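Local coordinates for uncharacterized protein (Acinetobacter baumannii, PDB 4PUX) that is of unknown function but folds as a beta-barrel-like domain of the DUF3237 family, which belongs to the allene oxide cyclase-like barrel clan, at residues P42-G46 with I57-G61; L88-T93 with I122-T128. The contacts are given in a common frame with arbitrary orientation. Residues are numbered along the deposited sequence.

Contact 1. Residues P42-G46 with I57-G61; sequences PITGG and ILNNG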
loop_
_atom_site.group_PDB
_atom_site.type_symbol
_atom_site.label_atom_id
_atom_site.label_comp_id
_atom_site.label_asym_id
_atom_site.label_seq_id
_atom_site.Cartn_x
_atom_site.Cartn_y
_atom_site.Cartn_z
ATOM N N PRO A 42 0.623 4.042 12.621
ATOM C CA PRO A 42 1.664 3.025 12.857
ATOM C C PRO A 42 1.425 1.675 12.209
ATOM O O PRO A 42 0.320 1.154 12.234
ATOM C CB PRO A 42 1.711 2.901 14.382
ATOM C CG PRO A 42 1.219 4.180 14.882
ATOM C CD PRO A 42 0.074 4.507 13.911
ATOM N N ILE A 43 2.501 1.145 11.633
ATOM C CA ILE A 43 2.531 -0.220 11.107
ATOM C C ILE A 43 3.189 -1.128 12.151
ATOM O O ILE A 43 4.357 -0.968 12.465
ATOM C CB ILE A 43 3.276 -0.286 9.741
ATOM C CG1 ILE A 43 2.431 0.480 8.689
ATOM C CG2 ILE A 43 3.603 -1.757 9.357
ATOM C CD1 ILE A 43 3.196 0.821 7.441
ATOM N N THR A 44 2.413 -2.086 12.689
ATOM C CA THR A 44 2.856 -2.861 13.851
ATOM C C THR A 44 3.319 -4.271 13.546
ATOM O O THR A 44 3.953 -4.935 14.396
ATOM C CB THR A 44 1.698 -2.887 14.920
ATOM O OG1 THR A 44 0.526 -3.486 14.358
ATOM C CG2 THR A 44 1.384 -1.454 15.383
ATOM N N GLY A 45 3.027 -4.738 12.337
ATOM C CA GLY A 45 3.388 -6.092 11.916
ATOM C C GLY A 45 2.576 -6.511 10.698
ATOM O O GLY A 45 2.007 -5.672 9.997
ATOM N N GLY A 46 2.550 -7.816 10.453
ATOM C CA GLY A 46 1.832 -8.399 9.355
ATOM C C GLY A 46 2.627 -9.480 8.663
ATOM O O GLY A 46 3.605 -9.983 9.214
ATOM N N ILE A 57 6.139 -8.798 8.458
ATOM C CA ILE A 57 6.381 -7.381 8.603
ATOM C C ILE A 57 6.754 -7.147 10.055
ATOM O O ILE A 57 6.070 -7.602 10.958
ATOM C CB ILE A 57 5.126 -6.554 8.176
ATOM C CG1 ILE A 57 4.841 -6.774 6.687
ATOM C CG2 ILE A 57 5.255 -5.063 8.498
ATOM C CD1 ILE A 57 3.449 -6.352 6.255
ATOM N N LEU A 58 7.795 -6.347 10.264
ATOM C CA LEU A 58 8.283 -6.048 11.622
ATOM C C LEU A 58 7.490 -4.867 12.238
ATOM O O LEU A 58 6.714 -4.186 11.543
ATOM C CB LEU A 58 9.811 -5.808 11.604
ATOM C CG LEU A 58 10.627 -6.981 11.073
ATOM C CD1 LEU A 58 12.123 -6.632 11.159
ATOM C CD2 LEU A 58 10.351 -8.282 11.851
ATOM N N ASN A 59 7.700 -4.601 13.534
ATOM C CA ASN A 59 7.082 -3.468 14.204
ATOM C C ASN A 59 7.980 -2.231 14.001
ATOM O O ASN A 59 8.878 -1.950 14.783
ATOM C CB ASN A 59 6.849 -3.787 15.690
ATOM C CG ASN A 59 6.047 -2.715 16.396
ATOM O OD1 ASN A 59 5.698 -1.691 15.814
ATOM N ND2 ASN A 59 5.735 -2.952 17.635
ATOM N N ASN A 60 7.698 -1.492 12.924
ATOM C CA ASN A 60 8.499 -0.354 12.481
ATOM C C ASN A 60 7.709 0.450 11.442
ATOM O O ASN A 60 7.041 -0.128 10.529
ATOM C CB ASN A 60 9.799 -0.821 11.821
ATOM C CG ASN A 60 10.567 0.328 11.152
ATOM O OD1 ASN A 60 11.195 1.201 11.804
ATOM N ND2 ASN A 60 10.518 0.342 9.877
ATOM N N GLY A 61 7.825 1.752 11.535
ATOM C CA GLY A 61 7.281 2.632 10.530
ATOM C C GLY A 61 5.816 2.873 10.600
ATOM O O GLY A 61 5.155 2.646 11.642
HETATM O O HOH W 1 5.548 1.020 14.023
#
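Residues 42-46 and 57-61 face each other as the antiparallel arms of a beta hairpin in the barrel wall, where the regular strand pairing is interrupted by an irregular stretch. The nearest CA pairs, T44 with N59 at 4.3 Å and G45 with I57 at 4.6 Å, bring the backbones close, yet hydrogen bonds hold mainly the two ends. At one end I43 N donates to G61 O (3.0 Å, almost straight), and at this same end N60 N gives a weak hydrogen bond to I43 O (3.4 Å); at the other I57 N donates to G46 O (2.9 Å). G45, G46 and G61 all have positive phi, which glycine adopts most readily, and at G46 a CB would be jammed against the preceding carbonyl oxygen and crowd I57 CD1. On the inward side the branched aliphatic chains of I43 and I57 meet CG2 to CG2 at 3.8 Å, and both also pack on V20 of strand 12-21. T44 points its CB away from 57-61, and its OG1 accepts a hydrogen bond from N23 N. Beside the I43-G61 bond a water lies within hydrogen-bonding distance of both carbonyl oxygens, 2.8 Å from I43 O and 2.9 Å from G61 O.

Contact 2. Residues L88-T93 with I122-T128; sequences LIYLQT and ITMQFET
Two neighbouring strands of a curled antiparallel beta-barrel wall pair here, 88-93 and 122-127, both extended, with axes 4.7 Å apart at closest approach and N-to-C directions at 154°. The register sets Y90 opposite E127 (CA-CA 5.0 Å) and Q92 opposite Q125 (5.2 Å) as hydrogen-bonded pairs, L91 opposite F126 (4.8 Å) and T93 opposite M124 (4.6 Å) as non-hydrogen-bonded pairs. At the start, L88 O accepts a hydrogen bond from T128 OG1 (chi1 t, 2.9 Å). I89 sets CG2 3.9 Å from F126 CD2, at the ring edge. Y90 N donates to E127 O and E127 N to Y90 O, both 2.9 Å; the tyrosine (chi1 t) lays its ring edge, CD2, 3.8 Å from E127 CD. L91 (t, p) turns into the apolar interior, where CD1 lies 4.2 Å from the F126 ring centroid in an off-centre CH-pi contact and 4.1 Å from CE of selenomethionine M124; F126 and M124 are both m at chi1, and all three apolar chains suit this buried face. Q92 N donates to Q125 O (3.0 Å) and Q125 N to Q92 O (2.9 Å); Q92 (m, t) and Q125 share with Y90 and E127 the more exposed outer face, which suits their polar ends. T93, on the inner face, has OG1 hydrogen-bonded to T77 OG1 and puts CG2 4.0 Å from I122 CD1. Outside, one water donates to both Q92 OE1 (3.0 Å) and E127 OE2 (3.2 Å).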
loop_
_atom_site.group_PDB
_atom_site.type_symbol
_atom_site.label_atom_id
_atom_site.label_comp_id
_atom_site.label_asym_id
_atom_site.label_seq_id
_atom_site.Cartn_x
_atom_site.Cartn_y
_atom_site.Cartn_z
ATOM N N LEU A 88 16.448 -8.877 5.383
ATOM C CA LEU A 88 15.727 -7.620 5.658
ATOM C C LEU A 88 15.532 -6.821 4.381
ATOM O O LEU A 88 16.502 -6.638 3.587
ATOM C CB LEU A 88 16.443 -6.777 6.708
ATOM C CG LEU A 88 16.585 -7.422 8.069
ATOM C CD1 LEU A 88 17.525 -6.604 8.979
ATOM C CD2 LEU A 88 15.202 -7.606 8.767
ATOM N N ILE A 89 14.314 -6.328 4.183
ATOM C CA ILE A 89 13.953 -5.527 3.017
ATOM C C ILE A 89 13.175 -4.278 3.446
ATOM O O ILE A 89 12.107 -4.396 4.049
ATOM C CB ILE A 89 13.122 -6.311 1.965
ATOM C CG1 ILE A 89 13.721 -7.713 1.650
ATOM C CG2 ILE A 89 12.841 -5.435 0.722
ATOM C CD1 ILE A 89 12.837 -8.589 0.807
ATOM N N TYR A 90 13.763 -3.119 3.231
ATOM C CA TYR A 90 13.138 -1.802 3.508
ATOM C C TYR A 90 12.153 -1.470 2.382
ATOM O O TYR A 90 12.526 -1.517 1.197
ATOM C CB TYR A 90 14.245 -0.734 3.639
ATOM C CG TYR A 90 13.806 0.719 3.529
ATOM C CD1 TYR A 90 12.638 1.197 4.168
ATOM C CD2 TYR A 90 14.645 1.642 2.906
ATOM C CE1 TYR A 90 12.251 2.541 4.037
ATOM C CE2 TYR A 90 14.286 2.988 2.785
ATOM C CZ TYR A 90 13.126 3.445 3.423
ATOM O OH TYR A 90 12.697 4.755 3.334
ATOM N N LEU A 91 10.878 -1.271 2.740
ATOM C CA LEU A 91 9.814 -1.015 1.781
ATOM C C LEU A 91 9.268 0.418 1.962
ATOM O O LEU A 91 8.957 0.842 3.108
ATOM C CB LEU A 91 8.683 -2.077 1.981
ATOM C CG LEU A 91 7.427 -1.930 1.099
ATOM C CD1 LEU A 91 7.756 -1.964 -0.364
ATOM C CD2 LEU A 91 6.394 -3.018 1.459
ATOM N N GLN A 92 9.036 1.083 0.829
ATOM C CA GLN A 92 8.321 2.370 0.725
ATOM C C GLN A 92 7.140 2.172 -0.238
ATOM O O GLN A 92 7.331 1.670 -1.347
ATOM C CB GLN A 92 9.228 3.479 0.190
ATOM C CG GLN A 92 10.406 3.813 1.100
ATOM C CD GLN A 92 11.495 4.592 0.394
ATOM O OE1 GLN A 92 12.477 4.001 -0.157
ATOM N NE2 GLN A 92 11.277 5.868 0.258
ATOM N N THR A 93 5.932 2.573 0.181
ATOM C CA THR A 93 4.787 2.591 -0.724
ATOM C C THR A 93 4.228 4.027 -0.803
ATOM O O THR A 93 4.309 4.821 0.144
ATOM C CB THR A 93 3.671 1.593 -0.332
ATOM O OG1 THR A 93 2.995 2.061 0.843
ATOM C CG2 THR A 93 4.235 0.187 -0.055
ATOM N N ILE A 122 -1.295 1.370 -5.096
ATOM C CA ILE A 122 0.006 1.844 -4.666
ATOM C C ILE A 122 1.139 1.469 -5.638
ATOM O O ILE A 122 1.028 0.494 -6.406
ATOM C CB ILE A 122 0.369 1.299 -3.246
ATOM C CG1 ILE A 122 0.331 -0.244 -3.205
ATOM C CG2 ILE A 122 -0.579 1.876 -2.206
ATOM C CD1 ILE A 122 0.914 -0.858 -1.932
ATOM N N THR A 123 2.237 2.220 -5.533
ATOM C CA THR A 123 3.558 1.849 -6.091
ATOM C C THR A 123 4.475 1.434 -4.934
ATOM O O THR A 123 4.262 1.871 -3.776
ATOM C CB THR A 123 4.203 2.993 -6.894
ATOM O OG1 THR A 123 4.452 4.115 -6.037
ATOM C CG2 THR A 123 3.302 3.425 -8.032
HETATM N N MSE A 124 5.461 0.607 -5.240
HETATM C CA MSE A 124 6.313 -0.003 -4.232
HETATM C C MSE A 124 7.798 0.151 -4.624
HETATM O O MSE A 124 8.157 -0.127 -5.757
HETATM C CB MSE A 124 5.980 -1.513 -4.104
HETATM C CG MSE A 124 4.521 -1.803 -3.823
HETATM SE SE MSE A 124 4.096 -3.691 -3.818
HETATM C CE MSE A 124 4.949 -4.289 -2.194
ATOM N N GLN A 125 8.645 0.459 -3.629
ATOM C CA GLN A 125 10.096 0.593 -3.797
ATOM C C GLN A 125 10.791 -0.213 -2.699
ATOM O O GLN A 125 10.445 -0.067 -1.497
ATOM C CB GLN A 125 10.503 2.059 -3.683
ATOM C CG GLN A 125 11.964 2.309 -3.861
ATOM C CD GLN A 125 12.303 3.783 -3.811
ATOM O OE1 GLN A 125 11.421 4.669 -3.754
ATOM N NE2 GLN A 125 13.561 4.059 -3.841
ATOM N N PHE A 126 11.709 -1.067 -3.092
ATOM C CA PHE A 126 12.417 -1.987 -2.177
ATOM C C PHE A 126 13.899 -1.672 -2.047
ATOM O O PHE A 126 14.536 -1.292 -3.025
ATOM C CB PHE A 126 12.303 -3.404 -2.699
ATOM C CG PHE A 126 10.899 -3.880 -2.974
ATOM C CD1 PHE A 126 10.327 -3.726 -4.248
ATOM C CD2 PHE A 126 10.161 -4.553 -1.984
ATOM C CE1 PHE A 126 9.039 -4.258 -4.522
ATOM C CE2 PHE A 126 8.884 -5.057 -2.251
ATOM C CZ PHE A 126 8.305 -4.871 -3.527
ATOM N N GLU A 127 14.503 -2.050 -0.905
ATOM C CA GLU A 127 15.956 -1.950 -0.677
ATOM C C GLU A 127 16.402 -3.128 0.162
ATOM O O GLU A 127 15.914 -3.292 1.277
ATOM C CB GLU A 127 16.416 -0.708 0.072
ATOM C CG GLU A 127 16.535 0.525 -0.644
ATOM C CD GLU A 127 17.274 1.630 0.176
ATOM O OE1 GLU A 127 18.215 1.350 1.033
ATOM O OE2 GLU A 127 16.979 2.783 -0.149
ATOM N N THR A 128 17.314 -3.919 -0.385
ATOM C CA THR A 128 17.909 -5.050 0.339
ATOM C C THR A 128 19.337 -5.297 -0.142
ATOM O O THR A 128 19.692 -5.007 -1.291
ATOM C CB THR A 128 17.020 -6.320 0.176
ATOM O OG1 THR A 128 17.503 -7.399 0.983
ATOM C CG2 THR A 128 16.978 -6.776 -1.321
HETATM O O HOH W 2 12.626 1.076 -0.125
HETATM O O HOH W 3 6.933 3.680 -3.932
HETATM O O HOH W 4 15.150 5.319 -0.734
#

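In the fold
From the N terminus, strand 12-21 comes first and later supplies inner side chains to both contacts: V20 to I43 and I57, F18 and L15 to M124 and F126. Contact 1 then closes within the hairpin of strands 36-49 and 54-67, with ten residues between its segments. Strand 73-83 follows and bridges the two sites, pairing with 54-67 on one side and 88-99 on the other. Contact 2 closes a longer excursion of 28 residues that includes helix 101-108. The contacts therefore neither nest nor cross but follow in series around one curled sheet, centres about 13 Å apart, and they touch where L58 CD1 packs 4.0 Å from L88 CD2.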